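Local coordinates for protein pentafunctional AROM polypeptide (Schizosaccharomyces pombe, PDB 5SWV) that probably carries out the dehydroquinate dehydratase and shikimate dehydrogenase steps of the shikimate pathway, two of the five activities of the AROM polypeptide, at residues A[37-42]-A[66-71]; A[41-46]-A[59-64]; A[53-58]-A[91-96]. One frame throughout, in Å; residues are numbered along the deposited sequence.

How the interactions relate
All three contacts belong to the type I 3-dehydroquinase part of the chain, an eight-stranded parallel TIM barrel. Interactions 1 and 2 start from the same stretch, share Val41 and Arg42, and lie about 10 Å apart between centres: interaction 1 joins strand 38-42 to the last turn of helix 58-69, interaction 2 the turn after the strand to its first turns. Interaction 3, centred about 12 Å from interaction 2 and about 21 Å from interaction 1, alternates with both along the chain; Val61 CG2 packs on Ser56 CB at 3.4 Å. Together they cover the first strand and the helix of the unit 38-42, 58-69, 76-79 and link it to helix 94-106.

Interaction 1: A[37-42]-A[66-71]; sequences DAIEVR and SLLRCS
Leu68 on helix 58-69 meets Val41 and Ile39 of strand 38-42 in a small, wholly apolar contact. The side chains of Val41 and Leu68 meet end on, methyl against methyl, with Val41 CG2 and Leu68 CD2 3.6 Å apart. Ile39 lies more loosely near both methyls of the leucine, its CD1 being 4.4 Å from Leu68 CD1. Leu68 has CG anti to its backbone N (chi1 171°), which carries the fork off the helix toward the strand, where CD2 makes the close contact with Val41. Because Ile39 and Val41 are two residues apart, both point out of the barrel wall to the same side, whereas Glu40 between them points away from the helix and hydrogen-bonds through OE2 to Thr79 OG1. Further out, Ile76 of the adjacent strand and Ile22 of helix 22-25 also touch Leu68, and backbone bonds to Leu15 and Ile77 hold the strand between its two neighbours. The contact thus belongs to the layer between strands and helices of a TIM barrel. With three buried hydrocarbon side chains and no polar group among the touching atoms, the attraction here is dispersive and hydrophobic, without the directional constraint of a hydrogen bond.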
loop_
_atom_site.group_PDB
_atom_site.type_symbol
_atom_site.label_atom_id
_atom_site.label_comp_id
_atom_site.label_asym_id
_atom_site.label_seq_id
_atom_site.Cartn_x
_atom_site.Cartn_y
_atom_site.Cartn_z
ATOM N N ASP A 37 -1.782 7.119 0.581
ATOM C CA ASP A 37 -2.962 6.265 0.470
ATOM C C ASP A 37 -3.564 6.296 -0.936
ATOM O O ASP A 37 -4.411 5.464 -1.249
ATOM C CB ASP A 37 -4.004 6.682 1.505
ATOM C CG ASP A 37 -3.451 6.664 2.919
ATOM O OD1 ASP A 37 -3.445 5.579 3.533
ATOM O OD2 ASP A 37 -3.006 7.727 3.417
ATOM N N ALA A 38 -3.119 7.244 -1.768
ATOM C CA ALA A 38 -3.630 7.435 -3.119
ATOM C C ALA A 38 -2.691 8.302 -3.962
ATOM O O ALA A 38 -1.764 8.922 -3.438
ATOM C CB ALA A 38 -4.994 8.089 -3.052
ATOM N N ILE A 39 -2.959 8.356 -5.263
ATOM C CA ILE A 39 -2.154 9.116 -6.211
ATOM C C ILE A 39 -3.077 10.017 -7.015
ATOM O O ILE A 39 -4.015 9.551 -7.661
ATOM C CB ILE A 39 -1.408 8.183 -7.174
ATOM C CG1 ILE A 39 -0.557 7.192 -6.403
ATOM C CG2 ILE A 39 -0.487 8.943 -8.115
ATOM C CD1 ILE A 39 0.101 6.174 -7.311
ATOM N N GLU A 40 -2.821 11.313 -6.955
ATOM C CA GLU A 40 -3.449 12.250 -7.855
ATOM C C GLU A 40 -2.618 12.325 -9.114
ATOM O O GLU A 40 -1.429 12.623 -9.059
ATOM C CB GLU A 40 -3.527 13.623 -7.218
ATOM C CG GLU A 40 -4.316 14.634 -8.023
ATOM C CD GLU A 40 -4.488 15.941 -7.275
ATOM O OE1 GLU A 40 -3.457 16.631 -7.060
ATOM O OE2 GLU A 40 -5.643 16.272 -6.899
ATOM N N VAL A 41 -3.238 12.033 -10.248
ATOM C CA VAL A 41 -2.622 12.302 -11.519
ATOM C C VAL A 41 -3.089 13.688 -11.881
ATOM O O VAL A 41 -4.278 13.914 -12.099
ATOM C CB VAL A 41 -3.062 11.325 -12.614
ATOM C CG1 VAL A 41 -2.390 11.696 -13.935
ATOM C CG2 VAL A 41 -2.739 9.889 -12.211
ATOM N N ARG A 42 -2.144 14.615 -11.902
ATOM C CA ARG A 42 -2.402 15.965 -12.324
ATOM C C ARG A 42 -2.380 15.955 -13.841
ATOM O O ARG A 42 -1.309 16.037 -14.481
ATOM C CB ARG A 42 -1.372 16.936 -11.731
ATOM C CG ARG A 42 -1.632 17.258 -10.268
ATOM C CD ARG A 42 -2.849 18.158 -10.062
ATOM N NE ARG A 42 -2.713 19.461 -10.739
ATOM C CZ ARG A 42 -2.178 20.570 -10.206
ATOM N NH1 ARG A 42 -1.698 20.616 -8.960
ATOM N NH2 ARG A 42 -2.111 21.668 -10.938
ATOM N N SER A 66 -3.897 3.880 -17.552
ATOM C CA SER A 66 -3.775 2.417 -17.462
ATOM C C SER A 66 -2.321 2.008 -17.244
ATOM O O SER A 66 -2.059 1.108 -16.451
ATOM C CB SER A 66 -4.424 1.680 -18.655
ATOM O OG SER A 66 -4.126 2.305 -19.878
ATOM N N LEU A 67 -1.384 2.684 -17.907
ATOM C CA LEU A 67 0.050 2.428 -17.702
ATOM C C LEU A 67 0.429 2.523 -16.221
ATOM O O LEU A 67 1.239 1.731 -15.728
ATOM C CB LEU A 67 0.901 3.394 -18.545
ATOM C CG LEU A 67 2.425 3.223 -18.567
ATOM C CD1 LEU A 67 2.837 1.855 -19.094
ATOM C CD2 LEU A 67 3.071 4.312 -19.410
ATOM N N LEU A 68 -0.180 3.469 -15.513
ATOM C CA LEU A 68 0.056 3.643 -14.084
ATOM C C LEU A 68 -0.607 2.524 -13.274
ATOM O O LEU A 68 0.016 1.935 -12.374
ATOM C CB LEU A 68 -0.459 5.016 -13.636
ATOM C CG LEU A 68 -0.491 5.319 -12.145
ATOM C CD1 LEU A 68 0.921 5.359 -11.600
ATOM C CD2 LEU A 68 -1.234 6.616 -11.878
ATOM N N ARG A 69 -1.869 2.235 -13.588
ATOM C CA ARG A 69 -2.599 1.131 -12.936
ATOM C C ARG A 69 -1.918 -0.243 -13.019
ATOM O O ARG A 69 -2.148 -1.073 -12.167
ATOM C CB ARG A 69 -4.028 1.022 -13.478
ATOM C CG ARG A 69 -4.991 2.035 -12.886
ATOM C CD ARG A 69 -6.315 1.356 -12.619
ATOM N NE ARG A 69 -7.370 2.228 -12.097
ATOM C CZ ARG A 69 -7.538 2.592 -10.818
ATOM N NH1 ARG A 69 -6.690 2.221 -9.847
ATOM N NH2 ARG A 69 -8.574 3.366 -10.503
ATOM N N CYS A 70 -1.101 -0.466 -14.042
ATOM C CA CYS A 70 -0.269 -1.673 -14.140
ATOM C C CYS A 70 0.988 -1.638 -13.263
ATOM O O CYS A 70 1.687 -2.645 -13.177
ATOM C CB CYS A 70 0.127 -1.952 -15.613
ATOM S SG CYS A 70 -1.235 -2.618 -16.619
ATOM N N SER A 71 1.313 -0.495 -12.660
ATOM C CA SER A 71 2.478 -0.387 -11.793
ATOM C C SER A 71 2.133 -0.145 -10.335
ATOM O O SER A 71 3.031 -0.140 -9.504
ATOM C CB SER A 71 3.395 0.725 -12.296
ATOM O OG SER A 71 3.961 0.391 -13.554
#

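Interaction 2: A[41-46]-A[59-64]; sequences VRVDYL and DFVAEQ
Leu46, in the turn beyond strand 38-42, lies against Phe60 and Gln64, one turn apart on helix 58-69. Its CB stands at the edge of the phenyl ring, near the ring plane, 4.0 Å from Phe60 CE2. The leucine and glutamine run antiparallel alongside each other, bringing Leu46 CD2 to 3.8 Å from Gln64 OE1. The chi1 of Gln64 (-66°) sets its CG over one face of Phe60, 3.6 Å above the plane and displaced from the ring centre, and a bend at chi2 then places the amide. This is the closer-packed part of the contact. The looser part is the pair Val43 and Val61, where Val43 CG1 and Val61 CG2 are 4.3 Å apart and Phe78 of the next strand touches both residues. On the helix side turned from the strand, Asp59 and Glu63 are exposed. A side-on salt bridge, Arg42 NE to Asp44 OD1 and NH2 to OD2, closes the turn from Arg42 to Asp44, whose OD2 also accepts from Leu88 N. The contact packs the start of a TIM-barrel helix over the turn that follows its preceding strand. Gln64 OE1 accepts from Ile22 N and NE2 bonds Glu23 OE1, so Leu46 CD2 rests against an already bonded oxygen, in van der Waals contact only.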
loop_
_atom_site.group_PDB
_atom_site.type_symbol
_atom_site.label_atom_id
_atom_site.label_comp_id
_atom_site.label_asym_id
_atom_site.label_seq_id
_atom_site.Cartn_x
_atom_site.Cartn_y
_atom_site.Cartn_z
ATOM N N VAL A 41 -3.238 12.033 -10.248
ATOM C CA VAL A 41 -2.622 12.302 -11.519
ATOM C C VAL A 41 -3.089 13.688 -11.881
ATOM O O VAL A 41 -4.278 13.914 -12.099
ATOM C CB VAL A 41 -3.062 11.325 -12.614
ATOM C CG1 VAL A 41 -2.390 11.696 -13.935
ATOM C CG2 VAL A 41 -2.739 9.889 -12.211
ATOM N N ARG A 42 -2.144 14.615 -11.902
ATOM C CA ARG A 42 -2.402 15.965 -12.324
ATOM C C ARG A 42 -2.380 15.955 -13.841
ATOM O O ARG A 42 -1.309 16.037 -14.481
ATOM C CB ARG A 42 -1.372 16.936 -11.731
ATOM C CG ARG A 42 -1.632 17.258 -10.268
ATOM C CD ARG A 42 -2.849 18.158 -10.062
ATOM N NE ARG A 42 -2.713 19.461 -10.739
ATOM C CZ ARG A 42 -2.178 20.570 -10.206
ATOM N NH1 ARG A 42 -1.698 20.616 -8.960
ATOM N NH2 ARG A 42 -2.111 21.668 -10.938
ATOM N N VAL A 43 -3.583 15.850 -14.398
ATOM C CA VAL A 43 -3.782 15.660 -15.825
ATOM C C VAL A 43 -3.361 16.927 -16.569
ATOM O O VAL A 43 -2.828 16.859 -17.688
ATOM C CB VAL A 43 -5.251 15.297 -16.127
ATOM C CG1 VAL A 43 -5.496 15.196 -17.626
ATOM C CG2 VAL A 43 -5.631 13.989 -15.439
ATOM N N ASP A 44 -3.570 18.079 -15.931
ATOM C CA ASP A 44 -3.093 19.354 -16.479
ATOM C C ASP A 44 -1.572 19.415 -16.741
ATOM O O ASP A 44 -1.137 20.163 -17.622
ATOM C CB ASP A 44 -3.580 20.552 -15.637
ATOM C CG ASP A 44 -3.120 20.500 -14.183
ATOM O OD1 ASP A 44 -3.495 19.528 -13.468
ATOM O OD2 ASP A 44 -2.407 21.450 -13.755
ATOM N N TYR A 45 -0.792 18.604 -16.021
ATOM C CA TYR A 45 0.662 18.521 -16.234
ATOM C C TYR A 45 1.106 17.525 -17.303
ATOM O O TYR A 45 2.219 17.642 -17.795
ATOM C CB TYR A 45 1.402 18.210 -14.926
ATOM C CG TYR A 45 1.692 19.430 -14.092
ATOM C CD1 TYR A 45 0.678 20.040 -13.373
ATOM C CD2 TYR A 45 2.980 19.977 -14.014
ATOM C CE1 TYR A 45 0.920 21.155 -12.591
ATOM C CE2 TYR A 45 3.233 21.105 -13.244
ATOM C CZ TYR A 45 2.192 21.691 -12.531
ATOM O OH TYR A 45 2.372 22.805 -11.740
ATOM N N LEU A 46 0.267 16.557 -17.668
ATOM C CA LEU A 46 0.638 15.583 -18.709
ATOM C C LEU A 46 0.842 16.269 -20.069
ATOM O O LEU A 46 0.113 17.197 -20.407
ATOM C CB LEU A 46 -0.439 14.510 -18.876
ATOM C CG LEU A 46 -0.849 13.629 -17.704
ATOM C CD1 LEU A 46 -2.008 12.733 -18.107
ATOM C CD2 LEU A 46 0.318 12.796 -17.218
ATOM N N ASP A 59 -7.329 9.323 -25.921
ATOM C CA ASP A 59 -6.537 8.110 -26.106
ATOM C C ASP A 59 -5.254 8.150 -25.276
ATOM O O ASP A 59 -4.912 7.183 -24.596
ATOM C CB ASP A 59 -6.224 7.881 -27.597
ATOM C CG ASP A 59 -7.460 7.471 -28.402
ATOM O OD1 ASP A 59 -8.271 6.671 -27.889
ATOM O OD2 ASP A 59 -7.618 7.948 -29.548
ATOM N N PHE A 60 -4.578 9.295 -25.310
ATOM C CA PHE A 60 -3.337 9.484 -24.562
ATOM C C PHE A 60 -3.536 9.403 -23.040
ATOM O O PHE A 60 -2.890 8.615 -22.340
ATOM C CB PHE A 60 -2.719 10.830 -24.939
ATOM C CG PHE A 60 -1.515 11.184 -24.125
ATOM C CD1 PHE A 60 -0.311 10.525 -24.327
ATOM C CD2 PHE A 60 -1.586 12.164 -23.141
ATOM C CE1 PHE A 60 0.802 10.846 -23.571
ATOM C CE2 PHE A 60 -0.468 12.496 -22.382
ATOM C CZ PHE A 60 0.726 11.836 -22.599
ATOM N N VAL A 61 -4.453 10.221 -22.545
ATOM C CA VAL A 61 -4.747 10.258 -21.125
ATOM C C VAL A 61 -5.114 8.868 -20.632
ATOM O O VAL A 61 -4.642 8.448 -19.595
ATOM C CB VAL A 61 -5.866 11.265 -20.793
ATOM C CG1 VAL A 61 -6.223 11.209 -19.306
ATOM C CG2 VAL A 61 -5.423 12.674 -21.163
ATOM N N ALA A 62 -5.926 8.152 -21.398
ATOM C CA ALA A 62 -6.292 6.792 -21.058
ATOM C C ALA A 62 -5.101 5.820 -21.057
ATOM O O ALA A 62 -4.989 4.995 -20.149
ATOM C CB ALA A 62 -7.369 6.308 -22.000
ATOM N N GLU A 63 -4.226 5.906 -22.062
ATOM C CA GLU A 63 -3.011 5.060 -22.099
ATOM C C GLU A 63 -2.163 5.323 -20.869
ATOM O O GLU A 63 -1.670 4.390 -20.244
ATOM C CB GLU A 63 -2.182 5.294 -23.366
ATOM C CG GLU A 63 -2.601 4.419 -24.550
ATOM C CD GLU A 63 -2.605 5.136 -25.910
ATOM O OE1 GLU A 63 -3.332 4.652 -26.829
ATOM O OE2 GLU A 63 -1.901 6.175 -26.063
ATOM N N GLN A 64 -2.046 6.598 -20.506
ATOM C CA GLN A 64 -1.297 7.011 -19.330
ATOM C C GLN A 64 -1.883 6.449 -18.040
ATOM O O GLN A 64 -1.161 5.867 -17.241
ATOM C CB GLN A 64 -1.245 8.531 -19.252
ATOM C CG GLN A 64 -0.462 9.170 -20.380
ATOM C CD GLN A 64 1.015 9.120 -20.129
ATOM O OE1 GLN A 64 1.539 9.929 -19.364
ATOM N NE2 GLN A 64 1.705 8.179 -20.754
#

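Interaction 3: A[53-58]-A[91-96]; sequences NGISSL and NDKEEE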
loop_
_atom_site.group_PDB
_atom_site.type_symbol
_atom_site.label_atom_id
_atom_site.label_comp_id
_atom_site.label_asym_id
_atom_site.label_seq_id
_atom_site.Cartn_x
_atom_site.Cartn_y
_atom_site.Cartn_z
ATOM N N ASN A 53 -3.566 21.328 -30.459
ATOM C CA ASN A 53 -4.558 22.247 -29.866
ATOM C C ASN A 53 -4.289 22.592 -28.378
ATOM O O ASN A 53 -5.004 23.432 -27.816
ATOM C CB ASN A 53 -5.975 21.678 -30.029
ATOM C CG ASN A 53 -6.341 20.690 -28.929
ATOM O OD1 ASN A 53 -5.680 19.663 -28.744
ATOM N ND2 ASN A 53 -7.394 21.007 -28.185
ATOM N N GLY A 54 -3.280 21.944 -27.767
ATOM C CA GLY A 54 -2.845 22.193 -26.378
ATOM C C GLY A 54 -3.408 21.245 -25.321
ATOM O O GLY A 54 -3.026 21.325 -24.160
ATOM N N ILE A 55 -4.316 20.352 -25.716
ATOM C CA ILE A 55 -5.043 19.483 -24.785
ATOM C C ILE A 55 -4.639 18.043 -25.007
ATOM O O ILE A 55 -4.576 17.591 -26.147
ATOM C CB ILE A 55 -6.574 19.603 -25.000
ATOM C CG1 ILE A 55 -7.037 21.030 -24.706
ATOM C CG2 ILE A 55 -7.356 18.608 -24.145
ATOM C CD1 ILE A 55 -6.585 21.559 -23.353
ATOM N N SER A 56 -4.380 17.326 -23.915
ATOM C CA SER A 56 -4.150 15.892 -23.985
ATOM C C SER A 56 -5.395 15.192 -24.590
ATOM O O SER A 56 -6.519 15.460 -24.179
ATOM C CB SER A 56 -3.827 15.338 -22.590
ATOM O OG SER A 56 -2.599 15.833 -22.088
ATOM N N SER A 57 -5.200 14.325 -25.581
ATOM C CA SER A 57 -6.320 13.590 -26.186
ATOM C C SER A 57 -6.792 12.487 -25.260
ATOM O O SER A 57 -6.021 12.002 -24.436
ATOM C CB SER A 57 -5.900 12.961 -27.512
ATOM O OG SER A 57 -4.915 11.963 -27.295
ATOM N N LEU A 58 -8.044 12.069 -25.420
ATOM C CA LEU A 58 -8.601 10.940 -24.642
ATOM C C LEU A 58 -7.770 9.671 -24.718
ATOM O O LEU A 58 -7.557 9.008 -23.707
ATOM C CB LEU A 58 -10.020 10.601 -25.101
ATOM C CG LEU A 58 -11.184 11.096 -24.252
ATOM C CD1 LEU A 58 -11.141 12.609 -24.076
ATOM C CD2 LEU A 58 -12.499 10.659 -24.891
ATOM N N ASN A 91 -9.079 27.663 -18.627
ATOM C CA ASN A 91 -10.433 27.800 -18.092
ATOM C C ASN A 91 -11.518 27.839 -19.149
ATOM O O ASN A 91 -12.656 27.495 -18.847
ATOM C CB ASN A 91 -10.564 29.063 -17.231
ATOM C CG ASN A 91 -9.797 28.959 -15.937
ATOM O OD1 ASN A 91 -10.154 28.187 -15.052
ATOM N ND2 ASN A 91 -8.736 29.739 -15.818
ATOM N N ASP A 92 -11.191 28.283 -20.363
ATOM C CA ASP A 92 -12.228 28.444 -21.383
ATOM C C ASP A 92 -12.677 27.111 -21.982
ATOM O O ASP A 92 -13.717 27.073 -22.609
ATOM C CB ASP A 92 -11.890 29.501 -22.468
ATOM C CG ASP A 92 -10.482 29.348 -23.068
ATOM O OD1 ASP A 92 -10.014 28.214 -23.279
ATOM O OD2 ASP A 92 -9.825 30.383 -23.340
ATOM N N LYS A 93 -11.931 26.029 -21.734
ATOM C CA LYS A 93 -12.120 24.752 -22.416
ATOM C C LYS A 93 -12.856 23.710 -21.570
ATOM O O LYS A 93 -12.359 22.615 -21.315
ATOM C CB LYS A 93 -10.763 24.245 -22.876
ATOM C CG LYS A 93 -10.329 24.944 -24.141
ATOM C CD LYS A 93 -8.919 24.554 -24.553
ATOM C CE LYS A 93 -8.804 24.381 -26.068
ATOM N NZ LYS A 93 -9.391 25.513 -26.853
ATOM N N GLU A 94 -14.065 24.072 -21.162
ATOM C CA GLU A 94 -14.874 23.245 -20.282
ATOM C C GLU A 94 -15.331 21.966 -20.948
ATOM O O GLU A 94 -15.330 20.908 -20.311
ATOM C CB GLU A 94 -16.091 24.026 -19.800
ATOM C CG GLU A 94 -17.039 23.232 -18.921
ATOM C CD GLU A 94 -18.161 24.083 -18.390
ATOM O OE1 GLU A 94 -19.312 23.873 -18.802
ATOM O OE2 GLU A 94 -17.899 24.971 -17.568
ATOM N N GLU A 95 -15.739 22.052 -22.211
ATOM C CA GLU A 95 -16.231 20.868 -22.912
ATOM C C GLU A 95 -15.144 19.786 -22.974
ATOM O O GLU A 95 -15.427 18.597 -22.796
ATOM C CB GLU A 95 -16.771 21.229 -24.305
ATOM C CG GLU A 95 -18.005 22.135 -24.284
ATOM C CD GLU A 95 -19.116 21.663 -23.327
ATOM O OE1 GLU A 95 -19.652 20.542 -23.515
ATOM O OE2 GLU A 95 -19.461 22.411 -22.373
ATOM N N GLU A 96 -13.899 20.210 -23.160
ATOM C CA GLU A 96 -12.783 19.278 -23.267
ATOM C C GLU A 96 -12.440 18.646 -21.903
ATOM O O GLU A 96 -12.086 17.465 -21.813
ATOM C CB GLU A 96 -11.565 19.968 -23.888
ATOM C CG GLU A 96 -11.701 20.313 -25.373
ATOM C CD GLU A 96 -12.524 21.574 -25.711
ATOM O OE1 GLU A 96 -12.712 22.505 -24.872
ATOM O OE2 GLU A 96 -12.988 21.639 -26.876
#
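In the TIM barrel of the dehydroquinase, the loop 53-58 runs up to the start of helix 58-69, while 91-96 turns into helix 94-106; the two backbones come nearest at Ile55 and Glu96, whose CA atoms are 7.9 Å apart. Each segment holds the residue just before a helix: Ser57 occupies the N-cap position of the first, its OG hydrogen-bonded to Asp48 OD2 and weakly to Phe60 N, and Lys93 that of the second. Gly54 takes a positive phi (97°) where the loop bends. Beside it, Asn53 OD1 receives a weak hydrogen bond from Ile55 N at 3.4 Å, with the asparagine side chain folded back toward its own turn.

Ile55 is the buried centre of the contact. Its side chain and the aliphatic part of Lys93 cross obliquely, with Ile55 CD1 4.0 Å from Lys93 CD and Ile55 CG1 equally close to Lys93 CE. CD and CE lie against the isoleucine, and bends at chi3 and chi4 carry NZ away from it. The other branch, Ile55 CG2, looks toward Glu96, meeting its CB at 4.4 Å, while Phe89 and Pro90 also touch the isoleucine. Asn53 and Lys93 edge the contact on its more exposed side. What meets across the loop and helix is thus mostly methylene and methyl, though at this rim Asn53 ND2 comes to 4.2 Å from Lys93 CE.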